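Local coordinates for protein polyketide synthase (Synechococcus sp., PDB 4GOX) that probably transfers a sulfonate group from PAPS to a substrate intermediate within an olefin synthase, activating it for hydrocarbon formation, at residues R34-M43 / G260-I270; L50-L58 / L76-L87. All coordinates share one frame; numbering follows the deposited sequence.

Contact 1 of 2, residues R34-M43 / G260-I270. With A3P (adenosine-3'-5'-diphosphate), chain B.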
loop_
_atom_site.group_PDB
_atom_site.type_symbol
_atom_site.label_atom_id
_atom_site.label_comp_id
_atom_site.label_asym_id
_atom_site.label_seq_id
_atom_site.Cartn_x
_atom_site.Cartn_y
_atom_site.Cartn_z
ATOM N N ARG A 34 0.650 -9.614 -1.621
ATOM C CA ARG A 34 1.751 -10.468 -2.128
ATOM C C ARG A 34 2.416 -9.954 -3.407
ATOM O O ARG A 34 2.882 -10.743 -4.231
ATOM C CB ARG A 34 1.278 -11.941 -2.282
ATOM C CG ARG A 34 0.497 -12.531 -1.076
ATOM C CD ARG A 34 1.079 -12.176 0.295
ATOM N NE ARG A 34 2.372 -12.809 0.555
ATOM C CZ ARG A 34 3.226 -12.420 1.497
ATOM N NH1 ARG A 34 4.360 -13.080 1.683
ATOM N NH2 ARG A 34 2.965 -11.349 2.242
ATOM N N SER A 35 2.472 -8.623 -3.551
ATOM C CA SER A 35 2.950 -7.939 -4.753
ATOM C C SER A 35 4.221 -7.111 -4.584
ATOM O O SER A 35 4.596 -6.390 -5.509
ATOM C CB SER A 35 1.828 -7.074 -5.329
ATOM O OG SER A 35 0.718 -7.873 -5.705
ATOM N N GLY A 36 4.897 -7.248 -3.440
ATOM C CA GLY A 36 6.110 -6.493 -3.147
ATOM C C GLY A 36 5.815 -5.143 -2.538
ATOM O O GLY A 36 6.680 -4.262 -2.523
ATOM N N SER A 37 4.595 -4.977 -1.991
ATOM C CA SER A 37 4.198 -3.689 -1.416
ATOM C C SER A 37 4.985 -3.346 -0.136
ATOM O O SER A 37 5.346 -2.180 0.030
ATOM C CB SER A 37 2.690 -3.621 -1.199
ATOM O OG SER A 37 2.266 -4.621 -0.285
ATOM N N THR A 38 5.316 -4.343 0.703
ATOM C CA THR A 38 6.133 -4.088 1.936
ATOM C C THR A 38 7.544 -3.667 1.527
ATOM O O THR A 38 8.054 -2.702 2.072
ATOM C CB THR A 38 6.123 -5.301 2.908
ATOM O OG1 THR A 38 4.753 -5.653 3.124
ATOM C CG2 THR A 38 6.787 -4.998 4.271
ATOM N N LEU A 39 8.142 -4.358 0.525
ATOM C CA LEU A 39 9.464 -4.028 -0.025
ATOM C C LEU A 39 9.442 -2.594 -0.571
ATOM O O LEU A 39 10.299 -1.799 -0.201
ATOM C CB LEU A 39 9.881 -5.011 -1.140
ATOM C CG LEU A 39 11.188 -4.674 -1.891
ATOM C CD1 LEU A 39 12.396 -4.953 -1.052
ATOM C CD2 LEU A 39 11.257 -5.397 -3.215
ATOM N N LEU A 40 8.457 -2.259 -1.409
ATOM C CA LEU A 40 8.399 -0.896 -1.938
ATOM C C LEU A 40 8.247 0.164 -0.811
ATOM O O LEU A 40 8.932 1.178 -0.846
ATOM C CB LEU A 40 7.268 -0.726 -2.961
ATOM C CG LEU A 40 7.205 0.685 -3.595
ATOM C CD1 LEU A 40 8.594 1.084 -4.186
ATOM C CD2 LEU A 40 6.126 0.749 -4.674
ATOM N N ARG A 41 7.332 -0.055 0.142
ATOM C CA ARG A 41 7.160 0.929 1.196
ATOM C C ARG A 41 8.364 1.038 2.111
ATOM O O ARG A 41 8.637 2.134 2.578
ATOM C CB ARG A 41 5.805 0.829 1.924
ATOM C CG ARG A 41 5.758 -0.079 3.117
ATOM C CD ARG A 41 6.105 0.637 4.412
ATOM N NE ARG A 41 6.268 -0.374 5.442
ATOM C CZ ARG A 41 6.993 -0.243 6.540
ATOM N NH1 ARG A 41 7.097 -1.247 7.391
ATOM N NH2 ARG A 41 7.624 0.894 6.793
ATOM N N VAL A 42 9.099 -0.074 2.331
ATOM C CA VAL A 42 10.309 -0.067 3.151
ATOM C C VAL A 42 11.452 0.635 2.388
ATOM O O VAL A 42 12.251 1.341 3.009
ATOM C CB VAL A 42 10.701 -1.463 3.708
ATOM C CG1 VAL A 42 12.095 -1.440 4.342
ATOM C CG2 VAL A 42 9.674 -1.944 4.733
ATOM N N MET A 43 11.501 0.468 1.047
ATOM C CA MET A 43 12.486 1.149 0.199
ATOM C C MET A 43 12.211 2.662 0.350
ATOM O O MET A 43 13.129 3.403 0.686
ATOM C CB MET A 43 12.331 0.741 -1.279
ATOM C CG MET A 43 12.922 -0.611 -1.657
ATOM S SD MET A 43 12.180 -1.124 -3.245
ATOM C CE MET A 43 13.326 -2.162 -3.825
ATOM N N GLY A 260 2.052 -6.023 7.251
ATOM C CA GLY A 260 2.833 -6.151 6.029
ATOM C C GLY A 260 3.227 -7.595 5.787
ATOM O O GLY A 260 2.577 -8.510 6.301
ATOM N N ASP A 261 4.304 -7.811 5.020
ATOM C CA ASP A 261 4.788 -9.141 4.671
ATOM C C ASP A 261 5.462 -9.801 5.872
ATOM O O ASP A 261 6.455 -9.264 6.376
ATOM C CB ASP A 261 5.723 -9.058 3.449
ATOM C CG ASP A 261 6.467 -10.323 3.059
ATOM O OD1 ASP A 261 6.043 -11.426 3.482
ATOM O OD2 ASP A 261 7.425 -10.221 2.277
ATOM N N PRO A 262 4.954 -10.962 6.355
ATOM C CA PRO A 262 5.590 -11.602 7.536
ATOM C C PRO A 262 6.991 -12.170 7.270
ATOM O O PRO A 262 7.795 -12.266 8.191
ATOM C CB PRO A 262 4.588 -12.683 7.943
ATOM C CG PRO A 262 3.839 -12.998 6.697
ATOM C CD PRO A 262 3.773 -11.727 5.892
ATOM N N ASN A 263 7.290 -12.502 5.998
ATOM C CA ASN A 263 8.584 -13.054 5.581
ATOM C C ASN A 263 9.585 -11.959 5.149
ATOM O O ASN A 263 10.658 -12.304 4.665
ATOM C CB ASN A 263 8.371 -14.042 4.405
ATOM C CG ASN A 263 7.275 -15.074 4.579
ATOM O OD1 ASN A 263 7.039 -15.608 5.671
ATOM N ND2 ASN A 263 6.616 -15.416 3.476
ATOM N N PHE A 264 9.235 -10.656 5.279
ATOM C CA PHE A 264 10.089 -9.563 4.806
ATOM C C PHE A 264 11.536 -9.581 5.273
ATOM O O PHE A 264 12.434 -9.398 4.449
ATOM C CB PHE A 264 9.445 -8.175 4.978
ATOM C CG PHE A 264 10.287 -7.044 4.404
ATOM C CD1 PHE A 264 10.353 -6.829 3.032
ATOM C CD2 PHE A 264 10.990 -6.187 5.240
ATOM C CE1 PHE A 264 11.145 -5.806 2.509
ATOM C CE2 PHE A 264 11.745 -5.134 4.712
ATOM C CZ PHE A 264 11.834 -4.966 3.352
ATOM N N LEU A 265 11.763 -9.830 6.573
ATOM C CA LEU A 265 13.096 -9.877 7.158
ATOM C C LEU A 265 13.847 -11.192 6.882
ATOM O O LEU A 265 14.990 -11.337 7.306
ATOM C CB LEU A 265 13.090 -9.490 8.659
ATOM C CG LEU A 265 12.330 -8.182 9.020
ATOM C CD1 LEU A 265 12.119 -8.067 10.518
ATOM C CD2 LEU A 265 13.053 -6.939 8.505
ATOM N N GLN A 266 13.241 -12.112 6.103
ATOM C CA GLN A 266 13.916 -13.354 5.716
ATOM C C GLN A 266 14.862 -13.135 4.512
ATOM O O GLN A 266 15.575 -14.058 4.116
ATOM C CB GLN A 266 12.907 -14.503 5.468
ATOM C CG GLN A 266 12.380 -15.167 6.752
ATOM C CD GLN A 266 13.413 -16.038 7.454
ATOM O OE1 GLN A 266 14.296 -15.556 8.176
ATOM N NE2 GLN A 266 13.310 -17.351 7.281
ATOM N N HIS A 267 14.902 -11.903 3.961
ATOM C CA HIS A 267 15.764 -11.566 2.826
ATOM C C HIS A 267 16.895 -10.656 3.233
ATOM O O HIS A 267 16.781 -9.915 4.205
ATOM C CB HIS A 267 14.973 -10.934 1.676
ATOM C CG HIS A 267 13.674 -11.609 1.424
ATOM N ND1 HIS A 267 13.598 -12.768 0.681
ATOM C CD2 HIS A 267 12.438 -11.282 1.862
ATOM C CE1 HIS A 267 12.321 -13.104 0.676
ATOM N NE2 HIS A 267 11.584 -12.234 1.367
ATOM N N LYS A 268 17.975 -10.691 2.458
ATOM C CA LYS A 268 19.185 -9.908 2.694
ATOM C C LYS A 268 19.261 -8.730 1.731
ATOM O O LYS A 268 19.848 -7.700 2.068
ATOM C CB LYS A 268 20.427 -10.795 2.538
ATOM C CG LYS A 268 20.466 -11.980 3.495
ATOM C CD LYS A 268 21.848 -12.608 3.544
ATOM C CE LYS A 268 21.824 -13.956 4.214
ATOM N NZ LYS A 268 23.194 -14.507 4.388
ATOM N N THR A 269 18.689 -8.888 0.526
ATOM C CA THR A 269 18.725 -7.852 -0.500
ATOM C C THR A 269 17.422 -7.763 -1.303
ATOM O O THR A 269 16.506 -8.570 -1.092
ATOM C CB THR A 269 19.924 -8.112 -1.438
ATOM O OG1 THR A 269 20.035 -7.018 -2.358
ATOM C CG2 THR A 269 19.799 -9.440 -2.202
ATOM N N ILE A 270 17.377 -6.799 -2.259
ATOM C CA ILE A 270 16.313 -6.653 -3.248
ATOM C C ILE A 270 16.620 -7.851 -4.146
ATOM O O ILE A 270 17.618 -7.837 -4.888
ATOM C CB ILE A 270 16.394 -5.295 -4.008
ATOM C CG1 ILE A 270 16.282 -4.093 -3.029
ATOM C CG2 ILE A 270 15.329 -5.232 -5.134
ATOM C CD1 ILE A 270 16.930 -2.821 -3.512
HETATM P P1 A3P B . 6.722 -14.292 -0.803
HETATM O O1P A3P B . 5.483 -15.137 -0.626
HETATM O O2P A3P B . 7.471 -14.112 0.501
HETATM O O3P A3P B . 7.551 -14.610 -2.017
HETATM P P2 A3P B . 3.480 -7.841 -0.028
HETATM O O4P A3P B . 2.711 -6.945 -0.957
HETATM O O5P A3P B . 2.683 -8.839 0.754
HETATM O O6P A3P B . 4.508 -7.086 0.781
HETATM O "O5'" A3P B . 4.385 -8.764 -0.976
HETATM C "C5'" A3P B . 5.059 -9.921 -0.453
HETATM C "C4'" A3P B . 6.072 -10.412 -1.482
HETATM O "O4'" A3P B . 7.054 -9.428 -1.778
HETATM C "C3'" A3P B . 6.891 -11.609 -1.040
HETATM O "O3'" A3P B . 6.153 -12.819 -1.174
HETATM C "C2'" A3P B . 8.111 -11.535 -1.934
HETATM O "O2'" A3P B . 7.943 -12.276 -3.145
HETATM C "C1'" A3P B . 8.239 -10.058 -2.272
HETATM N N9 A3P B . 9.430 -9.555 -1.550
HETATM C C8 A3P B . 9.508 -9.345 -0.204
HETATM N N7 A3P B . 10.745 -8.929 0.148
HETATM C C5 A3P B . 11.473 -8.876 -0.983
HETATM C C6 A3P B . 12.874 -8.551 -1.311
HETATM N N6 A3P B . 13.697 -8.155 -0.323
HETATM N N1 A3P B . 13.264 -8.616 -2.609
HETATM C C2 A3P B . 12.414 -8.984 -3.602
HETATM N N3 A3P B . 11.129 -9.337 -3.369
HETATM C C4 A3P B . 10.611 -9.295 -2.106
#
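Arg34 lies in the 5'-phosphate-binding loop, the sulfotransferase counterpart of the P-loop, and reaches Asp261 in a salt bridge. Its NH1 donates to Asp261 OD1 over 3.0 Å, within the guanidinium plane but from above the carboxylate, the two planes standing 79° apart. Asn263 N meets OD1 from the other face of that carboxylate, closing an Asx turn. Bends at chi2 and chi3 (-42° and -69°) bring one guanidinium face over A3P C5', while Ser164 engages NE. With an alanine in place of Arg34, Asp261 would probably lose its cationic mate, and the 3'-phosphate oxygen O1P its weak bond from NH1. The backbone N atoms of Ser35 and Ser37 both donate to O4P of the 5'-phosphate, and Gly36 N reaches A3P O5' over 2.9 Å. Thr38 OG1 donates to A3P O6P (2.8 Å) and accepts from Asp261 N (2.9 Å), so one hydroxyl ties helix 37-45 to ligand and loop together; its CG2 sits over a face of Phe264. Leu39 CD1 lies at the edge of that ring, in its plane, and 3.5 Å from adenine N6. Val42 CG1 comes within 3.7 Å of Phe264 CZ, and the methyl CE of Met43 ends 3.6 Å from Ile270 CG1.

Contact 2 of 2, residues L50-L58 / L76-L87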
loop_
_atom_site.group_PDB
_atom_site.type_symbol
_atom_site.label_atom_id
_atom_site.label_comp_id
_atom_site.label_asym_id
_atom_site.label_seq_id
_atom_site.Cartn_x
_atom_site.Cartn_y
_atom_site.Cartn_z
ATOM N N LEU A 50 10.275 11.658 2.557
ATOM C CA LEU A 50 9.047 10.858 2.547
ATOM C C LEU A 50 8.854 10.237 3.906
ATOM O O LEU A 50 9.822 10.011 4.635
ATOM C CB LEU A 50 9.114 9.711 1.485
ATOM C CG LEU A 50 9.548 10.043 0.053
ATOM C CD1 LEU A 50 9.666 8.781 -0.781
ATOM C CD2 LEU A 50 8.561 10.962 -0.632
ATOM N N TYR A 51 7.610 9.969 4.253
ATOM C CA TYR A 51 7.291 9.260 5.475
ATOM C C TYR A 51 6.431 8.063 5.049
ATOM O O TYR A 51 5.281 8.240 4.633
ATOM C CB TYR A 51 6.600 10.157 6.520
ATOM C CG TYR A 51 6.478 9.409 7.822
ATOM C CD1 TYR A 51 7.612 8.996 8.516
ATOM C CD2 TYR A 51 5.236 9.029 8.314
ATOM C CE1 TYR A 51 7.512 8.231 9.671
ATOM C CE2 TYR A 51 5.123 8.267 9.475
ATOM C CZ TYR A 51 6.269 7.887 10.160
ATOM O OH TYR A 51 6.206 7.143 11.311
ATOM N N SER A 52 7.020 6.850 5.121
ATOM C CA SER A 52 6.427 5.596 4.665
ATOM C C SER A 52 6.290 4.587 5.813
ATOM O O SER A 52 7.090 3.648 5.918
ATOM C CB SER A 52 7.270 5.037 3.526
ATOM O OG SER A 52 6.563 4.062 2.781
ATOM N N PRO A 53 5.279 4.740 6.690
ATOM C CA PRO A 53 5.178 3.825 7.834
ATOM C C PRO A 53 4.549 2.479 7.502
ATOM O O PRO A 53 4.019 2.333 6.404
ATOM C CB PRO A 53 4.279 4.615 8.809
ATOM C CG PRO A 53 3.385 5.404 7.916
ATOM C CD PRO A 53 4.227 5.788 6.739
ATOM N N PRO A 54 4.492 1.513 8.463
ATOM C CA PRO A 54 3.719 0.281 8.212
ATOM C C PRO A 54 2.218 0.623 8.115
ATOM O O PRO A 54 1.813 1.702 8.546
ATOM C CB PRO A 54 4.008 -0.583 9.441
ATOM C CG PRO A 54 4.479 0.342 10.484
ATOM C CD PRO A 54 5.068 1.530 9.829
ATOM N N GLU A 55 1.416 -0.258 7.499
ATOM C CA GLU A 55 -0.022 -0.084 7.226
ATOM C C GLU A 55 -0.838 0.679 8.270
ATOM O O GLU A 55 -1.105 0.151 9.355
ATOM C CB GLU A 55 -0.689 -1.434 6.928
ATOM C CG GLU A 55 -0.484 -1.874 5.491
ATOM C CD GLU A 55 -0.443 -3.367 5.265
ATOM O OE1 GLU A 55 0.523 -3.831 4.619
ATOM O OE2 GLU A 55 -1.419 -4.059 5.634
ATOM N N LEU A 56 -1.218 1.931 7.925
ATOM C CA LEU A 56 -2.091 2.791 8.737
ATOM C C LEU A 56 -3.521 2.256 8.785
ATOM O O LEU A 56 -4.184 2.355 9.823
ATOM C CB LEU A 56 -2.070 4.229 8.174
ATOM C CG LEU A 56 -0.688 4.924 8.181
ATOM C CD1 LEU A 56 -0.703 6.162 7.301
ATOM C CD2 LEU A 56 -0.272 5.332 9.621
ATOM N N HIS A 57 -4.013 1.680 7.648
ATOM C CA HIS A 57 -5.371 1.129 7.525
ATOM C C HIS A 57 -6.449 2.121 7.983
ATOM O O HIS A 57 -7.205 1.840 8.911
ATOM C CB HIS A 57 -5.513 -0.275 8.189
ATOM C CG HIS A 57 -6.605 -1.097 7.552
ATOM N ND1 HIS A 57 -6.592 -1.390 6.188
ATOM C CD2 HIS A 57 -7.753 -1.584 8.086
ATOM C CE1 HIS A 57 -7.696 -2.085 5.958
ATOM N NE2 HIS A 57 -8.427 -2.224 7.069
ATOM N N LEU A 58 -6.456 3.319 7.373
ATOM C CA LEU A 58 -7.380 4.421 7.709
ATOM C C LEU A 58 -8.505 4.634 6.671
ATOM O O LEU A 58 -9.656 4.831 7.044
ATOM C CB LEU A 58 -6.572 5.724 7.810
ATOM C CG LEU A 58 -5.607 5.856 9.013
ATOM C CD1 LEU A 58 -4.653 7.050 8.818
ATOM C CD2 LEU A 58 -6.405 5.998 10.314
ATOM N N LEU A 76 -4.201 -5.631 12.637
ATOM C CA LEU A 76 -4.238 -4.807 11.429
ATOM C C LEU A 76 -4.551 -3.368 11.842
ATOM O O LEU A 76 -5.502 -3.141 12.580
ATOM C CB LEU A 76 -5.289 -5.362 10.424
ATOM C CG LEU A 76 -5.647 -4.511 9.169
ATOM C CD1 LEU A 76 -4.427 -4.255 8.244
ATOM C CD2 LEU A 76 -6.767 -5.167 8.373
ATOM N N GLY A 77 -3.716 -2.428 11.419
ATOM C CA GLY A 77 -3.864 -1.021 11.780
ATOM C C GLY A 77 -2.908 -0.549 12.872
ATOM O O GLY A 77 -2.781 0.659 13.101
ATOM N N GLU A 78 -2.201 -1.498 13.536
ATOM C CA GLU A 78 -1.175 -1.228 14.561
ATOM C C GLU A 78 -0.053 -0.334 14.009
ATOM O O GLU A 78 0.687 0.273 14.790
ATOM C CB GLU A 78 -0.574 -2.533 15.101
ATOM C CG GLU A 78 -1.218 -3.006 16.391
ATOM C CD GLU A 78 -0.954 -4.446 16.793
ATOM O OE1 GLU A 78 0.046 -5.038 16.321
ATOM O OE2 GLU A 78 -1.754 -4.982 17.595
ATOM N N GLY A 79 0.045 -0.249 12.682
ATOM C CA GLY A 79 0.995 0.612 11.997
ATOM C C GLY A 79 0.762 2.078 12.311
ATOM O O GLY A 79 1.693 2.889 12.217
ATOM N N LEU A 80 -0.508 2.435 12.669
ATOM C CA LEU A 80 -0.842 3.796 13.085
ATOM C C LEU A 80 -0.134 4.079 14.436
ATOM O O LEU A 80 0.446 5.154 14.587
ATOM C CB LEU A 80 -2.360 4.019 13.219
ATOM C CG LEU A 80 -2.789 5.385 13.794
ATOM C CD1 LEU A 80 -2.453 6.536 12.841
ATOM C CD2 LEU A 80 -4.269 5.386 14.175
ATOM N N GLN A 81 -0.154 3.103 15.378
ATOM C CA GLN A 81 0.528 3.242 16.674
ATOM C C GLN A 81 2.031 3.445 16.417
ATOM O O GLN A 81 2.594 4.443 16.876
ATOM C CB GLN A 81 0.268 2.023 17.597
ATOM C CG GLN A 81 -1.097 2.032 18.285
ATOM C CD GLN A 81 -2.221 1.422 17.443
ATOM O OE1 GLN A 81 -2.270 1.556 16.209
ATOM N NE2 GLN A 81 -3.169 0.741 18.096
ATOM N N ARG A 82 2.633 2.560 15.574
ATOM C CA ARG A 82 4.045 2.592 15.195
ATOM C C ARG A 82 4.413 3.951 14.589
ATOM O O ARG A 82 5.411 4.550 15.000
ATOM C CB ARG A 82 4.384 1.412 14.268
ATOM C CG ARG A 82 5.885 1.158 14.062
ATOM C CD ARG A 82 6.568 0.641 15.324
ATOM N NE ARG A 82 8.024 0.794 15.283
ATOM C CZ ARG A 82 8.682 1.873 15.697
ATOM N NH1 ARG A 82 8.022 2.924 16.167
ATOM N NH2 ARG A 82 10.006 1.911 15.638
ATOM N N ALA A 83 3.563 4.472 13.680
ATOM C CA ALA A 83 3.751 5.797 13.066
ATOM C C ALA A 83 3.857 6.909 14.131
ATOM O O ALA A 83 4.785 7.718 14.079
ATOM C CB ALA A 83 2.595 6.112 12.121
ATOM N N LEU A 84 2.898 6.941 15.070
ATOM C CA LEU A 84 2.796 7.922 16.158
ATOM C C LEU A 84 4.011 7.864 17.103
ATOM O O LEU A 84 4.563 8.909 17.467
ATOM C CB LEU A 84 1.522 7.651 16.957
ATOM C CG LEU A 84 0.184 7.920 16.279
ATOM C CD1 LEU A 84 -0.938 7.375 17.144
ATOM C CD2 LEU A 84 0.005 9.422 15.997
ATOM N N MET A 85 4.412 6.630 17.490
ATOM C CA MET A 85 5.583 6.352 18.296
ATOM C C MET A 85 6.786 7.021 17.604
ATOM O O MET A 85 7.387 7.911 18.196
ATOM C CB MET A 85 5.813 4.838 18.377
ATOM C CG MET A 85 4.955 4.134 19.375
ATOM S SD MET A 85 5.322 2.364 19.420
ATOM C CE MET A 85 7.097 2.366 19.565
ATOM N N ASP A 86 7.070 6.658 16.320
ATOM C CA ASP A 86 8.164 7.211 15.524
ATOM C C ASP A 86 8.077 8.732 15.322
ATOM O O ASP A 86 9.062 9.423 15.600
ATOM C CB ASP A 86 8.290 6.491 14.169
ATOM C CG ASP A 86 9.439 7.002 13.322
ATOM O OD1 ASP A 86 10.610 6.740 13.686
ATOM O OD2 ASP A 86 9.175 7.733 12.349
ATOM N N LEU A 87 6.921 9.257 14.853
ATOM C CA LEU A 87 6.777 10.699 14.612
ATOM C C LEU A 87 6.874 11.566 15.874
ATOM O O LEU A 87 7.318 12.721 15.791
ATOM C CB LEU A 87 5.463 11.033 13.881
ATOM C CG LEU A 87 5.321 10.582 12.415
ATOM C CD1 LEU A 87 3.866 10.618 11.995
ATOM C CD2 LEU A 87 6.182 11.437 11.467
#
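Leu87 meets the Tyr51 ring head-on, a methyl over its face: Leu87 CD2 stands 3.7 Å from the centroid of the Tyr51 ring and only 8° off its normal, a well-centred CH-pi contact. The same ring has Asp86 at its edge. The carboxylate is nearly coplanar with it, the planes being 4° apart, and OD2 of Asp86 is 3.2 Å from Tyr51 CE1. With CG anti to the backbone N (chi1 -172°), Tyr51 projects from the short strand 50-51, at one border of the parallel sheet, onto helix 79-88. Its hydroxyl OH lies 3.2 Å from both Asp86 OD2 and Ala83 O.

Farther along, the chain passes close to the N-terminal part of the helix, at Gly79. Pro54 CG rests 3.9 Å from Arg82 CG, touching the aliphatic part of an arginine whose NE continues to a salt bridge with Asp250. Gly79 permits this approach: its CA makes a CA-H...O contact of 3.4 Å with Glu55 O, and a beta carbon there would collide with the carbonyl oxygens of Pro54 and Glu55. Leu56 leaves its backbone away from the helix, yet its end turns back, setting CD2 at 3.9 Å from Ala83 CB and beside Leu80. His57 adds a second CH-pi contact, less well centred than the first, with Leu76 CD2 lying 3.8 Å from the imidazole centroid.

Between these segments the chemistry is therefore mostly apolar, with methyl groups over ring faces and a glycine where the backbones press together. Polar groups concentrate at the Tyr51 end, where the Tyr51 hydroxyl sits beside Asp86 and the Ala83 carbonyl, and the charged ends of Glu55 and Arg82 find their partners, Lys128 and Asp250, elsewhere in the chain.

Contacts 1 and 2 have centres 16 Å apart yet touch; helix 37-45 and strand 50-51 are also consecutive in the chain. The evidence is in the atom pairs: Arg41 O lies 2.8 Å from Ser52 OG, a probable hydrogen bond, and Arg41 CD packs 3.3 Å from Pro53 O. Contact 1 supplies 12 of the 21 residues of the nucleotide pocket; contact 2 approaches it through Glu55, whose side chain is about 6 Å from the bound A3P and whose OE1 packs 3.6 Å from Gly260 CA. Lys128 joins the two as well, since its NZ is hydrogen-bonded to Thr38 OG1 and forms a salt bridge with Glu55 OE1. The 50-58 segment thus connects the ligand pocket with helix 79-88.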